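Local coordinates for putative nisin-resistance protein (Streptococcus agalactiae 515, PDB 4Y68) that probably acts as a membrane-anchored serine peptidase of family S41 that recognises and cleaves the lantibiotic nisin, thereby conferring resistance on its host, at residues L157-G163 with K225-A230; G87-S91 with A251-N257; L120-P124 with Y137-L141; L172-P177 with S236-L240; K244-T250 with I288-T294. One frame throughout, in Å; residues are numbered along the deposited sequence.

Contact 1 of 5, residues L157-G163 with K225-A230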
# COMPACT_ATOMS: atom_id res chain seq x y z
N LEU A 157 -9.10 8.09 -5.31
CA LEU A 157 -7.88 7.30 -5.25
C LEU A 157 -7.32 7.02 -6.64
O LEU A 157 -6.39 6.21 -6.76
CB LEU A 157 -8.14 5.95 -4.53
CG LEU A 157 -8.59 6.01 -3.05
CD1 LEU A 157 -9.21 4.71 -2.59
CD2 LEU A 157 -7.47 6.43 -2.10
N SER A 158 -7.88 7.65 -7.67
CA SER A 158 -7.30 7.56 -9.03
C SER A 158 -5.81 7.82 -9.00
O SER A 158 -5.35 8.75 -8.34
CB SER A 158 -7.94 8.58 -9.99
OG SER A 158 -9.35 8.42 -10.07
N ASN A 159 -5.04 7.02 -9.72
CA ASN A 159 -3.62 7.29 -9.88
C ASN A 159 -2.81 7.22 -8.60
O ASN A 159 -1.64 7.59 -8.61
CB ASN A 159 -3.40 8.68 -10.51
CG ASN A 159 -4.10 8.82 -11.86
OD1 ASN A 159 -4.27 7.83 -12.58
ND2 ASN A 159 -4.54 10.04 -12.20
N ASN A 160 -3.42 6.80 -7.49
CA ASN A 160 -2.64 6.61 -6.26
C ASN A 160 -2.06 5.20 -6.31
O ASN A 160 -2.79 4.23 -6.21
CB ASN A 160 -3.52 6.82 -5.02
CG ASN A 160 -2.78 6.59 -3.71
OD1 ASN A 160 -1.72 5.96 -3.66
ND2 ASN A 160 -3.37 7.08 -2.62
N THR A 161 -0.75 5.10 -6.50
CA THR A 161 -0.08 3.80 -6.67
C THR A 161 0.52 3.28 -5.37
O THR A 161 1.33 2.34 -5.37
CB THR A 161 1.04 3.86 -7.73
OG1 THR A 161 2.10 4.68 -7.22
CG2 THR A 161 0.53 4.48 -9.07
N GLY A 162 0.14 3.89 -4.26
CA GLY A 162 0.52 3.36 -2.97
C GLY A 162 1.57 4.18 -2.26
O GLY A 162 1.61 5.41 -2.37
N GLY A 163 2.41 3.49 -1.51
CA GLY A 163 3.38 4.11 -0.64
C GLY A 163 3.11 3.74 0.81
O GLY A 163 2.73 2.61 1.11
N LYS A 225 -4.94 2.63 -12.35
CA LYS A 225 -3.63 2.87 -11.74
C LYS A 225 -3.67 2.75 -10.21
O LYS A 225 -2.64 2.56 -9.57
CB LYS A 225 -3.10 4.25 -12.13
CG LYS A 225 -2.65 4.37 -13.59
CD LYS A 225 -1.63 5.52 -13.74
CE LYS A 225 -1.42 5.95 -15.20
NZ LYS A 225 -1.24 4.79 -16.14
N THR A 226 -4.86 2.85 -9.63
CA THR A 226 -5.01 2.71 -8.17
C THR A 226 -4.38 1.42 -7.69
O THR A 226 -4.85 0.34 -8.04
CB THR A 226 -6.50 2.72 -7.77
OG1 THR A 226 -7.08 3.95 -8.21
CG2 THR A 226 -6.65 2.58 -6.23
N ALA A 227 -3.34 1.49 -6.87
CA ALA A 227 -2.58 0.28 -6.55
C ALA A 227 -2.08 0.17 -5.11
O ALA A 227 -1.82 1.16 -4.45
CB ALA A 227 -1.37 0.15 -7.50
N SER A 228 -1.93 -1.07 -4.66
CA SER A 228 -1.08 -1.37 -3.51
C SER A 228 -1.68 -0.79 -2.22
O SER A 228 -2.82 -1.12 -1.88
CB SER A 228 0.33 -0.83 -3.77
OG SER A 228 1.29 -1.59 -3.04
N SER A 229 -0.94 0.06 -1.52
CA SER A 229 -1.45 0.69 -0.30
C SER A 229 -2.82 1.33 -0.54
O SER A 229 -3.70 1.32 0.33
CB SER A 229 -0.48 1.76 0.20
OG SER A 229 0.62 1.21 0.91
N ALA A 230 -2.96 1.90 -1.73
CA ALA A 230 -4.20 2.55 -2.13
C ALA A 230 -5.29 1.51 -2.27
O ALA A 230 -6.44 1.77 -1.91
CB ALA A 230 -4.00 3.32 -3.45
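Thr-161 and Ala-227 bring their CA atoms to 4.3 Å where two loops run beside each other, 157-163 opening with a type II beta turn (Leu-157 to Asn-160) and 225-230 passing through Ser-228, with positive phi at the N-cap position, into helix 229-235. In the S41 peptidase fold this is a strand-to-helix junction beside what is probably the catalytic pair, Ser-228 and His-90, linked by a hydrogen bond between Ser-228 OG and His-90 NE2. The backbone evidence is one nearly straight bond, Ala-227 N to Asn-160 O (2.9 Å, 163° at the hydrogen).

Thr-226 supplies a second tie: its OG1 donates to Leu-157 O at 2.8 Å from well above the carbonyl plane, while Asn-160 N, closing the turn, reaches the same oxygen from the opposite face. Thr-226 OG1 also meets Asn-223 N, so the hydroxyl is used twice. Asn-160 makes an Asx turn. A chi1 of 179° points its amide away from its own N, and OD1 lies 2.8 Å from Gly-162 N, which sits in the carbonyl plane of the amide; ND2 is taken up by Ile-123 O, so bonds at both ends hold the rotation of the amide.

On the solvent side, Asn-159 OD1 rests 3.7 Å from Lys-225 CD, a contact with the aliphatic part of the lysine, whose ammonium end continues past the asparagine. Ala-230, in the first turn of the helix, packs against the Asn-160 amide: its CB is 3.5 Å from Asn-160 OD1 and 3.1 Å from Asn-160 O.

Contact 2 of 5, residues G87-S91 with A251-N257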
# COMPACT_ATOMS: atom_id res chain seq x y z
N GLY A 87 8.37 -13.99 -5.16
CA GLY A 87 7.46 -13.05 -4.52
C GLY A 87 6.30 -12.62 -5.39
O GLY A 87 5.28 -12.18 -4.88
N GLY A 88 6.45 -12.73 -6.71
CA GLY A 88 5.38 -12.35 -7.62
C GLY A 88 5.51 -10.92 -8.08
O GLY A 88 6.49 -10.23 -7.73
N LYS A 89 4.53 -10.45 -8.85
CA LYS A 89 4.64 -9.16 -9.53
C LYS A 89 4.62 -7.94 -8.61
O LYS A 89 4.86 -6.83 -9.05
CB LYS A 89 3.53 -9.02 -10.57
CG LYS A 89 2.17 -8.73 -10.00
CD LYS A 89 1.11 -8.70 -11.11
CE LYS A 89 0.06 -7.62 -10.86
NZ LYS A 89 -1.38 -8.07 -11.09
N HIS A 90 4.30 -8.13 -7.33
CA HIS A 90 4.26 -7.02 -6.39
C HIS A 90 5.62 -6.92 -5.68
O HIS A 90 5.87 -5.98 -4.92
CB HIS A 90 3.11 -7.21 -5.39
CG HIS A 90 2.72 -5.97 -4.65
ND1 HIS A 90 1.93 -6.00 -3.52
CD2 HIS A 90 2.99 -4.66 -4.89
CE1 HIS A 90 1.74 -4.76 -3.09
NE2 HIS A 90 2.37 -3.93 -3.90
N SER A 91 6.51 -7.87 -5.96
CA SER A 91 7.82 -7.87 -5.33
C SER A 91 8.87 -7.20 -6.20
O SER A 91 8.76 -7.24 -7.42
CB SER A 91 8.25 -9.29 -4.99
OG SER A 91 7.42 -9.88 -3.99
N ALA A 251 -5.42 -1.77 -10.01
CA ALA A 251 -4.27 -2.30 -10.74
C ALA A 251 -4.03 -3.77 -10.44
O ALA A 251 -3.43 -4.47 -11.24
CB ALA A 251 -3.01 -1.50 -10.42
N GLY A 252 -4.50 -4.24 -9.29
CA GLY A 252 -4.33 -5.64 -8.94
C GLY A 252 -3.04 -5.94 -8.21
O GLY A 252 -2.34 -6.89 -8.55
N TYR A 253 -2.71 -5.13 -7.20
CA TYR A 253 -1.51 -5.38 -6.38
C TYR A 253 -1.98 -5.59 -4.95
O TYR A 253 -1.39 -5.07 -3.98
CB TYR A 253 -0.49 -4.23 -6.52
CG TYR A 253 0.19 -4.24 -7.89
CD1 TYR A 253 1.43 -4.83 -8.06
CD2 TYR A 253 -0.44 -3.70 -9.00
CE1 TYR A 253 2.04 -4.87 -9.30
CE2 TYR A 253 0.15 -3.75 -10.25
CZ TYR A 253 1.39 -4.33 -10.40
OH TYR A 253 2.00 -4.36 -11.63
N THR A 254 -3.05 -6.35 -4.84
CA THR A 254 -3.65 -6.64 -3.55
C THR A 254 -2.87 -7.80 -2.92
O THR A 254 -3.33 -8.94 -2.88
CB THR A 254 -5.16 -6.97 -3.68
OG1 THR A 254 -5.39 -7.79 -4.84
CG2 THR A 254 -5.97 -5.68 -3.83
N THR A 255 -1.66 -7.49 -2.46
CA THR A 255 -0.95 -8.37 -1.55
C THR A 255 -0.17 -7.52 -0.56
O THR A 255 0.24 -6.39 -0.88
CB THR A 255 0.01 -9.34 -2.28
OG1 THR A 255 0.77 -8.63 -3.27
CG2 THR A 255 -0.77 -10.46 -2.94
N VAL A 256 0.02 -8.06 0.64
CA VAL A 256 0.86 -7.39 1.62
C VAL A 256 2.36 -7.64 1.33
O VAL A 256 2.78 -8.77 1.07
CB VAL A 256 0.48 -7.85 3.04
CG1 VAL A 256 1.59 -7.49 4.04
CG2 VAL A 256 -0.86 -7.23 3.44
N ASN A 257 3.16 -6.58 1.35
CA ASN A 257 4.61 -6.72 1.30
C ASN A 257 5.28 -6.43 2.63
O ASN A 257 4.75 -5.68 3.46
CB ASN A 257 5.23 -5.79 0.25
CG ASN A 257 4.87 -6.18 -1.17
OD1 ASN A 257 4.39 -7.29 -1.43
ND2 ASN A 257 5.08 -5.25 -2.10
O HOH W 1 4.65 -6.06 -11.84
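His-90 pushes its imidazole into a pocket lined by Tyr-253, Thr-255 and Asn-257, its CG trans to the main-chain N (chi1 -163°), which carries the ring away from the type I turn of residues 88-91. Starting at the root, His-90 CB lies 3.5 Å from Thr-255 OG1, and His-90 CG is 3.5 Å from Asn-257 ND2. ND1 then donates to the Thr-255 hydroxyl at 2.9 Å, with 150° at the hydrogen and the oxygen close to the ring plane; Thr-255 OG1 is bonded in turn to Asn-285 OD1, a second-shell link that helps to set its position. On the other flank CD2 comes to 3.5 Å from Tyr-253 CD1, and further out CE1 is 3.1 Å from Thr-255 O, with Tyr-253 O as its second neighbour. The tip, NE2, is bonded to Ser-228 OG.

Both faces are occupied. Tyr-253 CB sits over the centre of one as a CH-pi contact, and the edge of the Tyr-253 ring is turned toward the face of His-90, offset, planes at 66°. Asn-257 ND2 hovers over the centre of the opposite face, while donating to His-90 O at 3.0 Å; Asn-257 OD1 is held by Thr-271. Ring tilt and ring rotation are thus both restrained.

Lys-89 covers a face of Tyr-253: CE makes a CH-pi contact, NZ stands 4.8 Å from the ring centroid in a cation-pi geometry, and NZ donates to Gly-252 O at 3.0 Å. A water bridges Lys-89 O and Tyr-253 OH.

A histidine so buttressed and directed at a helix-N-terminal serine is consistent with a serine-histidine catalytic dyad in this member of the S41 family.

Contact 3 of 5, residues L120-P124 with Y137-L141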
# COMPACT_ATOMS: atom_id res chain seq x y z
N LEU A 120 -14.89 17.13 -2.59
CA LEU A 120 -14.12 16.20 -3.40
C LEU A 120 -12.70 16.11 -2.85
O LEU A 120 -11.95 17.07 -2.93
CB LEU A 120 -14.10 16.63 -4.87
CG LEU A 120 -13.11 15.89 -5.79
CD1 LEU A 120 -13.29 14.38 -5.74
CD2 LEU A 120 -13.22 16.37 -7.22
N ILE A 121 -12.33 14.97 -2.26
CA ILE A 121 -10.99 14.88 -1.69
C ILE A 121 -10.07 13.99 -2.55
O ILE A 121 -10.37 12.83 -2.83
CB ILE A 121 -11.04 14.37 -0.25
CG1 ILE A 121 -11.90 15.31 0.60
CG2 ILE A 121 -9.66 14.38 0.37
CD1 ILE A 121 -12.08 14.86 2.04
N THR A 122 -8.96 14.57 -2.98
CA THR A 122 -7.92 13.88 -3.72
C THR A 122 -6.92 13.29 -2.74
O THR A 122 -6.37 13.99 -1.89
CB THR A 122 -7.22 14.85 -4.68
OG1 THR A 122 -8.21 15.40 -5.57
CG2 THR A 122 -6.14 14.16 -5.50
N ILE A 123 -6.70 11.98 -2.85
CA ILE A 123 -5.86 11.25 -1.91
C ILE A 123 -4.71 10.58 -2.66
O ILE A 123 -4.88 9.49 -3.19
CB ILE A 123 -6.71 10.20 -1.16
CG1 ILE A 123 -7.78 10.90 -0.31
CG2 ILE A 123 -5.82 9.26 -0.34
CD1 ILE A 123 -9.00 10.06 -0.09
N PRO A 124 -3.54 11.24 -2.72
CA PRO A 124 -2.47 10.80 -3.63
C PRO A 124 -1.43 9.88 -3.01
O PRO A 124 -1.37 9.75 -1.79
CB PRO A 124 -1.81 12.12 -4.02
CG PRO A 124 -1.87 12.90 -2.74
CD PRO A 124 -3.22 12.54 -2.11
N TYR A 137 0.63 15.07 5.78
CA TYR A 137 -0.33 14.42 4.88
C TYR A 137 -1.60 14.04 5.64
O TYR A 137 -2.69 14.42 5.23
CB TYR A 137 0.30 13.19 4.23
CG TYR A 137 -0.56 12.42 3.21
CD1 TYR A 137 -1.69 11.70 3.61
CD2 TYR A 137 -0.19 12.36 1.87
CE1 TYR A 137 -2.45 10.97 2.67
CE2 TYR A 137 -0.92 11.63 0.93
CZ TYR A 137 -2.04 10.94 1.33
OH TYR A 137 -2.76 10.24 0.41
N SER A 138 -1.46 13.30 6.73
CA SER A 138 -2.63 12.88 7.51
C SER A 138 -3.34 14.08 8.14
O SER A 138 -4.57 14.11 8.19
CB SER A 138 -2.24 11.86 8.59
OG SER A 138 -1.26 12.37 9.50
N GLY A 139 -2.58 15.06 8.62
CA GLY A 139 -3.16 16.25 9.25
C GLY A 139 -4.07 17.03 8.31
O GLY A 139 -5.16 17.46 8.68
N LYS A 140 -3.60 17.19 7.08
CA LYS A 140 -4.39 17.82 6.04
C LYS A 140 -5.74 17.10 5.85
O LYS A 140 -6.78 17.73 5.68
CB LYS A 140 -3.59 17.84 4.73
CG LYS A 140 -3.48 19.18 4.03
CD LYS A 140 -4.49 19.26 2.88
CE LYS A 140 -4.25 20.49 2.00
NZ LYS A 140 -3.01 20.42 1.15
N LEU A 141 -5.72 15.77 5.89
CA LEU A 141 -6.95 15.00 5.71
C LEU A 141 -7.85 15.17 6.93
O LEU A 141 -9.04 15.48 6.81
CB LEU A 141 -6.64 13.52 5.48
CG LEU A 141 -6.35 13.16 4.03
CD1 LEU A 141 -5.75 11.79 3.90
CD2 LEU A 141 -7.64 13.25 3.23
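The Tyr-137 ring meets segment 120-124 by its hydroxyl-bearing edge: Pro-124 O and Ile-123 CG2 both lie near the ring plane. The ring's other neighbours include Tyr-108, Pro-109 and Ile-126 from loops, and Pro-167 and Met-168 of helix 165-171. The first torsion of Tyr-137, chi1 -178°, swings the ring out from helix 131-147 to the point where strand 118-122 has ended.

There OH donates to Pro-124 O at 2.6 Å, in the carbonyl plane and on a lone pair. The proline ring comes from the opposite direction, its CD 3.4 Å from the same hydroxyl oxygen and 3.9 Å from Tyr-137 CE2, while Ile-123 CG2 approaches at about a right angle, 3.3 Å from OH.

One helical turn on, Leu-141 turns its CD2 branch toward the strand and touches Ile-121 CG2 at 3.7 Å; Ile-123 CG1 is a looser neighbour of that methyl at 4.3 Å. These residues fasten the helix onto its own strand within the beta-alpha-beta unit 118-122, 131-147, 152-156.

Chemically, the contact is an apolar helix-sheet interface with one polar bond beyond the end of the strand: the buried hydroxyl is satisfied by a main-chain carbonyl, so the bond ties the helix to the backbone itself and not to a side chain.

Contact 4 of 5, residues L172-P177 with S236-L240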
# COMPACT_ATOMS: atom_id res chain seq x y z
N LEU A 172 -7.61 9.22 7.27
CA LEU A 172 -9.01 8.86 7.06
C LEU A 172 -9.63 8.22 8.29
O LEU A 172 -10.74 7.66 8.23
CB LEU A 172 -9.13 7.92 5.86
CG LEU A 172 -8.57 8.51 4.55
CD1 LEU A 172 -8.40 7.46 3.45
CD2 LEU A 172 -9.44 9.66 4.05
N ALA A 173 -8.93 8.33 9.42
CA ALA A 173 -9.31 7.62 10.64
C ALA A 173 -10.73 7.96 11.06
O ALA A 173 -11.49 7.09 11.46
CB ALA A 173 -8.34 7.92 11.79
N SER A 174 -11.08 9.24 10.96
CA SER A 174 -12.39 9.69 11.42
C SER A 174 -13.56 9.05 10.66
O SER A 174 -14.70 9.06 11.15
CB SER A 174 -12.49 11.24 11.31
OG SER A 174 -12.83 11.66 9.99
N ILE A 175 -13.30 8.49 9.47
CA ILE A 175 -14.39 7.83 8.74
C ILE A 175 -14.19 6.32 8.60
O ILE A 175 -14.88 5.67 7.81
CB ILE A 175 -14.60 8.42 7.31
CG1 ILE A 175 -13.28 8.55 6.55
CG2 ILE A 175 -15.31 9.79 7.37
CD1 ILE A 175 -13.45 9.10 5.16
N LEU A 176 -13.30 5.76 9.40
CA LEU A 176 -13.09 4.31 9.39
C LEU A 176 -13.40 3.68 10.77
O LEU A 176 -13.30 4.33 11.80
CB LEU A 176 -11.66 3.96 8.96
CG LEU A 176 -11.28 4.05 7.48
CD1 LEU A 176 -9.76 4.04 7.32
CD2 LEU A 176 -11.90 2.94 6.67
N PRO A 177 -13.74 2.40 10.78
CA PRO A 177 -14.06 1.68 12.01
C PRO A 177 -12.86 1.58 12.92
O PRO A 177 -11.74 1.47 12.39
CB PRO A 177 -14.47 0.28 11.51
CG PRO A 177 -14.76 0.45 10.09
CD PRO A 177 -13.89 1.55 9.59
N SER A 236 -10.25 -1.24 3.04
CA SER A 236 -10.61 -0.89 4.41
C SER A 236 -11.99 -0.25 4.52
O SER A 236 -12.53 -0.16 5.62
CB SER A 236 -9.58 0.06 5.00
OG SER A 236 -8.29 -0.48 4.91
N PHE A 237 -12.55 0.22 3.40
CA PHE A 237 -13.91 0.77 3.35
C PHE A 237 -14.95 -0.24 2.88
O PHE A 237 -16.15 0.03 2.93
CB PHE A 237 -13.98 1.99 2.42
CG PHE A 237 -13.25 3.20 2.95
CD1 PHE A 237 -13.93 4.18 3.68
CD2 PHE A 237 -11.90 3.38 2.71
CE1 PHE A 237 -13.27 5.30 4.16
CE2 PHE A 237 -11.22 4.48 3.20
CZ PHE A 237 -11.92 5.46 3.93
N LYS A 238 -14.51 -1.41 2.42
CA LYS A 238 -15.43 -2.38 1.81
C LYS A 238 -16.40 -2.96 2.81
O LYS A 238 -16.02 -3.31 3.92
CB LYS A 238 -14.66 -3.50 1.13
CG LYS A 238 -14.44 -3.25 -0.35
CD LYS A 238 -15.40 -4.05 -1.19
CE LYS A 238 -15.33 -5.51 -0.79
NZ LYS A 238 -16.23 -6.39 -1.56
N GLY A 239 -17.65 -3.05 2.41
CA GLY A 239 -18.71 -3.48 3.30
C GLY A 239 -19.29 -2.40 4.20
O GLY A 239 -20.30 -2.63 4.87
N LEU A 240 -18.67 -1.21 4.26
CA LEU A 240 -19.30 -0.14 5.03
C LEU A 240 -20.61 0.26 4.35
O LEU A 240 -20.62 0.50 3.13
CB LEU A 240 -18.39 1.07 5.18
CG LEU A 240 -17.10 0.87 5.98
CD1 LEU A 240 -16.42 2.20 6.21
CD2 LEU A 240 -17.36 0.13 7.29
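Leu-176 and Phe-237 form the CH-pi part of this contact: Leu-176 CD2 stands 3.6 Å from the ring centroid, only 7° off the normal, so the methyl is centred over one face. The same methyl comes to 3.3 Å from Ser-236 O, a main-chain oxygen that is bonded to Arg-278.

Apolar contacts at the ring edge come next. Ile-175 CD1 reaches Phe-237 CE1 at 3.9 Å, near the ring plane; CG1 of this isoleucine stands between the main-chain N and carbonyl carbon (chi1 48°), and the extended chain beyond it brings the methyl to the ring. Leu-172 CD1 meets the far end at Phe-237 CZ, 4.1 Å away. One face and the outer edge of the ring are thus met by three aliphatic residues of 172-177. A separate pair lies outward, where Pro-177 and Leu-240 reach toward each other, CG to CD2 3.8 Å.

Hydrogen bonding across the segments is absent; each loop is bonded within itself, as in the type II turn Phe-237 to Leu-240, closed by Leu-240 N to Phe-237 O at 3.1 Å.

Leu-145 of helix 131-147 and Ile-220 of strand 218-222 extend this core, which joins the loops following helices 165-171 and 229-235 on the mixed sheet of an alpha/beta peptidase domain.

Contact 5 of 5, residues K244-T250 with I288-T294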
# COMPACT_ATOMS: atom_id res chain seq x y z
N LYS A 244 -19.96 3.60 -1.21
CA LYS A 244 -20.14 2.99 -2.53
C LYS A 244 -19.01 3.45 -3.46
O LYS A 244 -18.56 4.59 -3.38
CB LYS A 244 -21.51 3.35 -3.11
CG LYS A 244 -21.82 2.66 -4.44
CD LYS A 244 -23.20 3.02 -4.98
CE LYS A 244 -23.52 2.22 -6.24
NZ LYS A 244 -24.82 2.65 -6.81
N SER A 245 -18.57 2.59 -4.37
CA SER A 245 -17.41 2.93 -5.18
C SER A 245 -17.74 2.98 -6.66
O SER A 245 -18.59 2.21 -7.12
CB SER A 245 -16.29 1.93 -4.93
OG SER A 245 -16.68 0.65 -5.40
N PHE A 246 -17.03 3.84 -7.41
CA PHE A 246 -17.27 4.12 -8.83
C PHE A 246 -15.97 4.16 -9.60
O PHE A 246 -14.94 4.55 -9.06
CB PHE A 246 -17.96 5.48 -9.03
CG PHE A 246 -19.24 5.63 -8.25
CD1 PHE A 246 -19.22 5.92 -6.90
CD2 PHE A 246 -20.47 5.52 -8.88
CE1 PHE A 246 -20.41 6.07 -6.19
CE2 PHE A 246 -21.66 5.67 -8.17
CZ PHE A 246 -21.61 5.94 -6.82
N GLY A 247 -16.00 3.80 -10.87
CA GLY A 247 -14.83 3.96 -11.71
C GLY A 247 -14.42 2.67 -12.40
O GLY A 247 -15.25 1.98 -12.98
N GLN A 248 -13.14 2.35 -12.37
CA GLN A 248 -12.69 1.11 -13.00
C GLN A 248 -11.96 0.22 -12.02
O GLN A 248 -11.56 0.67 -10.94
CB GLN A 248 -11.81 1.40 -14.20
CG GLN A 248 -12.56 2.17 -15.25
CD GLN A 248 -11.72 3.24 -15.88
OE1 GLN A 248 -10.72 2.95 -16.55
NE2 GLN A 248 -12.10 4.51 -15.64
N ALA A 249 -11.79 -1.03 -12.40
CA ALA A 249 -11.01 -1.99 -11.64
C ALA A 249 -9.63 -1.44 -11.32
O ALA A 249 -9.02 -0.74 -12.12
CB ALA A 249 -10.89 -3.30 -12.43
N THR A 250 -9.14 -1.76 -10.13
CA THR A 250 -7.81 -1.29 -9.73
C THR A 250 -6.66 -2.10 -10.35
O THR A 250 -6.89 -3.04 -11.10
CB THR A 250 -7.72 -1.31 -8.22
OG1 THR A 250 -7.90 -2.65 -7.77
CG2 THR A 250 -8.85 -0.47 -7.64
N ILE A 288 -9.60 -4.87 -7.86
CA ILE A 288 -10.82 -4.67 -7.11
C ILE A 288 -11.87 -4.02 -8.03
O ILE A 288 -11.62 -2.98 -8.63
CB ILE A 288 -10.57 -3.82 -5.87
CG1 ILE A 288 -9.45 -4.45 -5.03
CG2 ILE A 288 -11.85 -3.68 -5.04
CD1 ILE A 288 -8.90 -3.51 -3.95
N LEU A 289 -13.03 -4.64 -8.13
CA LEU A 289 -14.15 -4.07 -8.88
C LEU A 289 -14.89 -3.02 -8.05
O LEU A 289 -15.31 -3.31 -6.95
CB LEU A 289 -15.16 -5.16 -9.28
CG LEU A 289 -14.89 -6.02 -10.51
CD1 LEU A 289 -15.57 -5.40 -11.73
CD2 LEU A 289 -13.40 -6.14 -10.74
N PRO A 290 -15.03 -1.80 -8.58
CA PRO A 290 -15.90 -0.86 -7.88
C PRO A 290 -17.34 -1.32 -7.97
O PRO A 290 -17.62 -2.14 -8.84
CB PRO A 290 -15.68 0.46 -8.63
CG PRO A 290 -15.19 0.05 -9.97
CD PRO A 290 -14.39 -1.20 -9.76
N ASP A 291 -18.22 -0.82 -7.11
CA ASP A 291 -19.64 -1.23 -7.14
C ASP A 291 -20.28 -0.90 -8.49
O ASP A 291 -21.14 -1.63 -8.99
CB ASP A 291 -20.42 -0.53 -6.02
CG ASP A 291 -19.88 -0.86 -4.65
OD1 ASP A 291 -19.35 -1.98 -4.47
OD2 ASP A 291 -19.97 0.01 -3.76
N GLN A 292 -19.84 0.20 -9.08
CA GLN A 292 -20.47 0.76 -10.27
C GLN A 292 -19.38 1.13 -11.28
O GLN A 292 -18.70 2.14 -11.14
CB GLN A 292 -21.32 1.97 -9.86
CG GLN A 292 -21.82 2.85 -11.00
CD GLN A 292 -22.79 2.15 -11.93
OE1 GLN A 292 -23.40 1.14 -11.57
NE2 GLN A 292 -22.92 2.67 -13.14
N VAL A 293 -19.16 0.27 -12.27
CA VAL A 293 -18.12 0.47 -13.25
C VAL A 293 -18.54 1.56 -14.25
O VAL A 293 -19.64 1.54 -14.75
CB VAL A 293 -17.81 -0.83 -13.99
CG1 VAL A 293 -17.00 -0.56 -15.21
CG2 VAL A 293 -17.08 -1.82 -13.06
N THR A 294 -17.67 2.53 -14.52
CA THR A 294 -18.03 3.65 -15.37
C THR A 294 -16.81 4.48 -15.73
O THR A 294 -15.81 4.48 -15.02
CB THR A 294 -19.08 4.58 -14.71
OG1 THR A 294 -19.34 5.69 -15.57
CG2 THR A 294 -18.58 5.10 -13.36
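Ser-245 and Thr-250 share a small positive chi1 (66° and 61°), which turns each hydroxyl onto a main-chain N-H of segment 288-294. Ser-245 OG accepts from Asp-291 N at 2.7 Å, and Thr-250 OG1 from Ile-288 N at 2.8 Å, the latter nearly straight (167°). Thr-250 N returns a bond to Ile-288 O, and Thr-250 OG1 is also bonded to Glu-231 of helix 229-235.

Asp-291 answers in the reverse sense: OD2 takes the Ser-245 N-H at 3.0 Å, met from above the carboxylate plane. Lys-244 lays its CG 3.3 Å from that oxygen, although its NZ is far beyond contact.

Beyond Asp-291 the backbones pair directly. Gln-292 N bonds Ser-245 O at 3.1 Å, Gly-247 N bonds Gln-292 O at 3.2 Å, and Thr-294 N bonds Gly-247 O at 2.9 Å. Pro-290 is pressed against 245-248, its CG 3.6 Å from Gly-247 O. The Phe-246 ring meets Gln-292 CG obliquely on the face covered by helix 297-308; Gln-292 NE2 goes to Glu-300.

The bridges Phe-246/Gln-292 and Gly-247/Val-293 are parallel, making 292-293 the outermost strand of the mixed sheet within this chain, in an S41 peptidase alpha/beta domain.

Overall arrangement
The probable active site lies where contacts 1 and 2 touch: Ser-228 OG and His-90 NE2 are 2.7 Å apart although the contact centres are 12 Å apart, and Thr-226 O to Ala-251 N at 2.9 Å joins loop 225-230 to 251-257 as well. Contact 3 is tied to contact 1 by a probable hydrogen bond between Asn-160 ND2 and Ile-123 O, 2.9 Å, and packs on contact 4, where Leu-141 CD2 and Leu-172 CD2 are 4.1 Å apart. Contact 5 closes the far edge of the mixed sheet reached by contact 3, yet touches contact 2 by Thr-254 CG2 to Ile-288 CD1, 3.6 Å. Contact 4 keeps about 6 Å from contact 1 between nearest atoms.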